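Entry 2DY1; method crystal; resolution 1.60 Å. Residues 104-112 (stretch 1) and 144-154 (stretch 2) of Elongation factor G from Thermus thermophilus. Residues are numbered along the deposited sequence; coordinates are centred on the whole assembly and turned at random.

Stretch 1 104-112: AVSAEAGVQ
Stretch 2 (144-154) ALLEDLRSTLG

The contact between these stretches is a matter of shape: no hydrogen bond crosses it, and the 275 Å² of surface it buries, both sides summed, goes with closest contacts that are all between carbon atoms. Stretch 1 leaves a strand at 104-106, passes through 107-109 with helical phi/psi, and runs on as loop to Q112, the N-cap of a following helix. Stretch 2 is helical from 144 to 153. The register follows two CA pairs, G110 CA to L145 CA at 6.4 Å and V111 CA to L149 CA at 7.3 Å, so the loop advances one residue while the helix advances one turn.

The first bump is L145. With CA-to-CB toward stretch 1, chi1 at 174° (t) and chi2 at 61° (p), it sets its forked end into a hollow lined by V105, A107 and G110. Its CD1 lies 4.3 Å from V105 CG1 and 3.8 Å from G110 CA, while its CD2 lies 4.0 Å from A107 CA and 4.4 Å from A107 CB. With only a methyl on A107 and no side chain on G110, L145 packs against the CA atoms of both. G110 suits its place by its backbone: the positive phi of 75°, with psi of -161°, favours glycine; an ideal CB would lie 3.8 Å from L145 CD1, a normal contact and no clash.

The turn that shapes the hollow is tied within its own stretch. G110 N donates to S106 O at 2.8 Å, a weak bond runs from A109 N to S106 O at 3.2 Å, and E108 N reaches S106 OG at 3.1 Å. S106 (chi1 161°, t) points its CA-to-CB bond away from the helix, as do E108 and A109, leaving V105 pointing toward it with chi1 at 172° (t).

The second bump comes from the loop. V111, phi/psi -68/123 and chi1 176° (t), points toward the helix and fits among L149, T152 and L153. V111 CG2 packs 3.5 Å from L149 CD2, the closest approach across the contact, and 4.5 Å from L153 CD1; V111 CG1 meets T152 CG2 at 4.1 Å. L149 starts sideways, but its m,t rotamer (-71°, 174°) brings its end nearer. T152, an exposed residue (chi1 -59°, m), turns its CG2 methyl to the valine, while L153 (-49°, 178°; m,t) remains buried.

Regular backbone bonds, including L149 N to L145 O at 2.8 Å and L153 N to L149 O at 2.7 Å, hold the helical spacing of these leucines. G154 then leaves helical phi/psi at 105/-128. The rule is reciprocal packing: a helix leucine enters the loop's hollow, and a loop valine enters the helix's.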

ATOM      1  N   ALA A 104     -12.999  -8.650  -9.744  1.00  9.04           N
ATOM      2  CA  ALA A 104     -12.814  -9.863 -10.538  1.00  9.46           C
ATOM      3  C   ALA A 104     -12.495 -11.009  -9.600  1.00  9.32           C
ATOM      4  O   ALA A 104     -11.694 -10.868  -8.668  1.00 11.02           O
ATOM      5  CB  ALA A 104     -11.654  -9.693 -11.524  1.00  8.68           C
ATOM      6  N   VAL A 105     -13.147 -12.141  -9.851  1.00 10.57           N
ATOM      7  CA  VAL A 105     -12.946 -13.345  -9.050  1.00 12.18           C
ATOM      8  C   VAL A 105     -12.792 -14.519 -10.016  1.00 11.46           C
ATOM      9  O   VAL A 105     -13.671 -14.789 -10.830  1.00 11.19           O
ATOM     10  CB  VAL A 105     -14.176 -13.612  -8.124  1.00 14.89           C
ATOM     11  CG1 VAL A 105     -14.054 -14.992  -7.429  1.00 13.91           C
ATOM     12  CG2 VAL A 105     -14.284 -12.509  -7.092  1.00 13.66           C
ATOM     13  N   SER A 106     -11.664 -15.222  -9.929  1.00 13.43           N
ATOM     14  CA  SER A 106     -11.439 -16.389 -10.784  1.00 13.33           C
ATOM     15  C   SER A 106     -12.328 -17.546 -10.307  1.00 11.67           C
ATOM     16  O   SER A 106     -12.374 -17.839  -9.113  1.00 14.19           O
ATOM     17  CB  SER A 106      -9.963 -16.810 -10.695  1.00 19.35           C
ATOM     18  OG  SER A 106      -9.806 -18.148 -11.127  1.00 20.83           O
ATOM     19  N   ALA A 107     -13.027 -18.195 -11.234  1.00 14.11           N
ATOM     20  CA  ALA A 107     -13.902 -19.301 -10.875  1.00 15.95           C
ATOM     21  C   ALA A 107     -13.095 -20.466 -10.312  1.00 17.83           C
ATOM     22  O   ALA A 107     -13.631 -21.298  -9.591  1.00 21.47           O
ATOM     23  CB  ALA A 107     -14.703 -19.759 -12.088  1.00 15.15           C
ATOM     24  N   GLU A 108     -11.810 -20.510 -10.629  1.00 18.06           N
ATOM     25  CA  GLU A 108     -10.941 -21.580 -10.135  1.00 27.93           C
ATOM     26  C   GLU A 108     -10.609 -21.415  -8.664  1.00 29.60           C
ATOM     27  O   GLU A 108     -10.591 -22.373  -7.897  1.00 33.58           O
ATOM     28  CB  GLU A 108      -9.576 -21.565 -10.808  1.00 30.50           C
ATOM     29  CG  GLU A 108      -9.469 -21.748 -12.266  1.00 43.19           C
ATOM     30  CD  GLU A 108      -8.231 -22.561 -12.578  1.00 52.68           C
ATOM     31  OE1 GLU A 108      -8.375 -23.775 -12.837  1.00 53.05           O
ATOM     32  OE2 GLU A 108      -7.115 -21.995 -12.533  1.00 60.45           O
ATOM     33  N   ALA A 109     -10.290 -20.183  -8.293  1.00 23.73           N
ATOM     34  CA  ALA A 109      -9.864 -19.888  -6.937  1.00 21.33           C
ATOM     35  C   ALA A 109     -10.868 -19.330  -5.954  1.00 25.85           C
ATOM     36  O   ALA A 109     -10.693 -19.488  -4.747  1.00 26.02           O
ATOM     37  CB  ALA A 109      -8.649 -18.967  -6.996  1.00 28.26           C
ATOM     38  N   GLY A 110     -11.901 -18.656  -6.440  1.00 17.52           N
ATOM     39  CA  GLY A 110     -12.873 -18.085  -5.526  1.00 18.83           C
ATOM     40  C   GLY A 110     -12.286 -16.846  -4.874  1.00 20.00           C
ATOM     41  O   GLY A 110     -11.326 -16.265  -5.390  1.00 17.67           O
ATOM     42  N   VAL A 111     -12.860 -16.431  -3.753  1.00 18.61           N
ATOM     43  CA  VAL A 111     -12.363 -15.262  -3.033  1.00 18.89           C
ATOM     44  C   VAL A 111     -10.985 -15.566  -2.438  1.00 20.93           C
ATOM     45  O   VAL A 111     -10.820 -16.529  -1.684  1.00 20.19           O
ATOM     46  CB  VAL A 111     -13.344 -14.860  -1.908  1.00 23.81           C
ATOM     47  CG1 VAL A 111     -12.780 -13.690  -1.099  1.00 20.97           C
ATOM     48  CG2 VAL A 111     -14.688 -14.498  -2.518  1.00 25.84           C
ATOM     49  N   GLN A 112      -9.997 -14.752  -2.796  1.00 17.02           N
ATOM     50  CA  GLN A 112      -8.642 -14.925  -2.294  1.00 14.95           C
ATOM     51  C   GLN A 112      -8.292 -13.759  -1.380  1.00 17.95           C
ATOM     52  O   GLN A 112      -9.081 -12.828  -1.221  1.00 18.00           O
ATOM     53  CB  GLN A 112      -7.663 -15.025  -3.469  1.00 16.52           C
ATOM     54  CG  GLN A 112      -7.900 -16.272  -4.331  1.00 19.27           C
ATOM     55  CD  GLN A 112      -7.161 -16.253  -5.654  1.00 26.96           C
ATOM     56  OE1 GLN A 112      -7.607 -15.633  -6.630  1.00 24.00           O
ATOM     57  NE2 GLN A 112      -6.020 -16.926  -5.696  1.00 22.26           N
ATOM     58  N   ALA A 144     -21.286 -23.624  -6.868  1.00 12.57           N
ATOM     59  CA  ALA A 144     -20.649 -23.706  -5.565  1.00 14.37           C
ATOM     60  C   ALA A 144     -19.988 -22.350  -5.289  1.00 14.33           C
ATOM     61  O   ALA A 144     -19.946 -21.899  -4.147  1.00 14.91           O
ATOM     62  CB  ALA A 144     -19.605 -24.827  -5.548  1.00 14.08           C
ATOM     63  N   LEU A 145     -19.468 -21.708  -6.337  1.00 13.29           N
ATOM     64  CA  LEU A 145     -18.836 -20.400  -6.175  1.00 12.81           C
ATOM     65  C   LEU A 145     -19.870 -19.392  -5.695  1.00 12.85           C
ATOM     66  O   LEU A 145     -19.590 -18.624  -4.788  1.00 13.39           O
ATOM     67  CB  LEU A 145     -18.212 -19.934  -7.495  1.00 12.75           C
ATOM     68  CG  LEU A 145     -17.650 -18.506  -7.448  1.00 15.72           C
ATOM     69  CD1 LEU A 145     -16.537 -18.391  -6.414  1.00 16.47           C
ATOM     70  CD2 LEU A 145     -17.125 -18.139  -8.824  1.00 16.32           C
ATOM     71  N   LEU A 146     -21.071 -19.405  -6.271  1.00 12.00           N
ATOM     72  CA  LEU A 146     -22.104 -18.475  -5.799  1.00 13.66           C
ATOM     73  C   LEU A 146     -22.383 -18.691  -4.303  1.00 15.47           C
ATOM     74  O   LEU A 146     -22.553 -17.727  -3.552  1.00 15.99           O
ATOM     75  CB  LEU A 146     -23.401 -18.646  -6.588  1.00 13.31           C
ATOM     76  CG  LEU A 146     -23.402 -18.205  -8.051  1.00 13.38           C
ATOM     77  CD1 LEU A 146     -24.809 -18.375  -8.635  1.00 14.41           C
ATOM     78  CD2 LEU A 146     -22.979 -16.734  -8.127  1.00 13.91           C
ATOM     79  N   GLU A 147     -22.441 -19.952  -3.863  1.00 14.23           N
ATOM     80  CA  GLU A 147     -22.684 -20.210  -2.443  1.00 16.28           C
ATOM     81  C   GLU A 147     -21.528 -19.674  -1.600  1.00 16.59           C
ATOM     82  O   GLU A 147     -21.730 -19.106  -0.524  1.00 17.67           O
ATOM     83  CB  GLU A 147     -22.853 -21.709  -2.181  1.00 18.90           C
ATOM     84  CG  GLU A 147     -24.059 -22.315  -2.871  1.00 28.22           C
ATOM     85  CD  GLU A 147     -24.326 -23.743  -2.427  1.00 50.69           C
ATOM     86  OE1 GLU A 147     -25.109 -24.442  -3.108  1.00 60.59           O
ATOM     87  OE2 GLU A 147     -23.763 -24.163  -1.391  1.00 60.75           O
ATOM     88  N   ASP A 148     -20.310 -19.850  -2.089  1.00 15.21           N
ATOM     89  CA  ASP A 148     -19.142 -19.375  -1.366  1.00 14.04           C
ATOM     90  C   ASP A 148     -19.137 -17.850  -1.309  1.00 16.27           C
ATOM     91  O   ASP A 148     -18.756 -17.268  -0.304  1.00 18.24           O
ATOM     92  CB  ASP A 148     -17.852 -19.855  -2.029  1.00 17.22           C
ATOM     93  CG  ASP A 148     -17.643 -21.357  -1.906  1.00 20.67           C
ATOM     94  OD1 ASP A 148     -18.353 -22.016  -1.107  1.00 21.66           O
ATOM     95  OD2 ASP A 148     -16.743 -21.864  -2.611  1.00 21.99           O
ATOM     96  N   LEU A 149     -19.544 -17.214  -2.405  1.00 13.68           N
ATOM     97  CA  LEU A 149     -19.595 -15.754  -2.439  1.00 13.54           C
ATOM     98  C   LEU A 149     -20.635 -15.257  -1.439  1.00 16.48           C
ATOM     99  O   LEU A 149     -20.409 -14.276  -0.739  1.00 17.72           O
ATOM    100  CB  LEU A 149     -19.946 -15.258  -3.835  1.00 13.44           C
ATOM    101  CG  LEU A 149     -18.842 -15.441  -4.873  1.00 16.48           C
ATOM    102  CD1 LEU A 149     -19.360 -15.057  -6.247  1.00 15.66           C
ATOM    103  CD2 LEU A 149     -17.636 -14.581  -4.493  1.00 17.38           C
ATOM    104  N   ARG A 150     -21.774 -15.939  -1.373  1.00 17.09           N
ATOM    105  CA  ARG A 150     -22.815 -15.543  -0.425  1.00 18.40           C
ATOM    106  C   ARG A 150     -22.302 -15.685   1.013  1.00 21.38           C
ATOM    107  O   ARG A 150     -22.538 -14.816   1.864  1.00 21.97           O
ATOM    108  CB  ARG A 150     -24.067 -16.397  -0.634  1.00 17.65           C
ATOM    109  CG  ARG A 150     -25.249 -15.948   0.227  1.00 29.09           C
ATOM    110  CD  ARG A 150     -26.529 -16.690  -0.159  1.00 27.70           C
ATOM    111  NE  ARG A 150     -26.978 -16.381  -1.517  1.00 41.55           N
ATOM    112  CZ  ARG A 150     -27.387 -15.181  -1.922  1.00 44.52           C
ATOM    113  NH1 ARG A 150     -27.408 -14.153  -1.078  1.00 48.93           N
ATOM    114  NH2 ARG A 150     -27.785 -15.006  -3.175  1.00 42.26           N
ATOM    115  N   SER A 151     -21.589 -16.775   1.278  1.00 20.49           N
ATOM    116  CA  SER A 151     -21.051 -17.032   2.610  1.00 20.20           C
ATOM    117  C   SER A 151     -20.020 -16.001   3.044  1.00 25.15           C
ATOM    118  O   SER A 151     -19.960 -15.622   4.211  1.00 25.41           O
ATOM    119  CB  SER A 151     -20.382 -18.412   2.665  1.00 23.75           C
ATOM    120  OG  SER A 151     -21.319 -19.455   2.487  1.00 38.04           O
ATOM    121  N   THR A 152     -19.208 -15.560   2.095  1.00 20.55           N
ATOM    122  CA  THR A 152     -18.127 -14.626   2.373  1.00 24.22           C
ATOM    123  C   THR A 152     -18.445 -13.145   2.224  1.00 24.36           C
ATOM    124  O   THR A 152     -18.010 -12.328   3.042  1.00 25.89           O
ATOM    125  CB  THR A 152     -16.919 -14.961   1.480  1.00 25.60           C
ATOM    126  OG1 THR A 152     -16.495 -16.300   1.751  1.00 30.05           O
ATOM    127  CG2 THR A 152     -15.764 -14.016   1.749  1.00 33.71           C
ATOM    128  N   LEU A 153     -19.190 -12.793   1.184  1.00 21.62           N
ATOM    129  CA  LEU A 153     -19.515 -11.392   0.917  1.00 20.89           C
ATOM    130  C   LEU A 153     -20.916 -10.948   1.332  1.00 22.13           C
ATOM    131  O   LEU A 153     -21.168  -9.752   1.523  1.00 25.58           O
ATOM    132  CB  LEU A 153     -19.306 -11.105  -0.570  1.00 21.32           C
ATOM    133  CG  LEU A 153     -17.950 -11.590  -1.096  1.00 23.64           C
ATOM    134  CD1 LEU A 153     -17.849 -11.298  -2.589  1.00 27.22           C
ATOM    135  CD2 LEU A 153     -16.823 -10.929  -0.326  1.00 22.89           C
ATOM    136  N   GLY A 154     -21.845 -11.884   1.444  1.00 21.45           N
ATOM    137  CA  GLY A 154     -23.175 -11.494   1.858  1.00 18.90           C
ATOM    138  C   GLY A 154     -24.251 -11.443   0.795  1.00 21.47           C
ATOM    139  O   GLY A 154     -24.442 -12.411   0.051  1.00 22.77           O
TER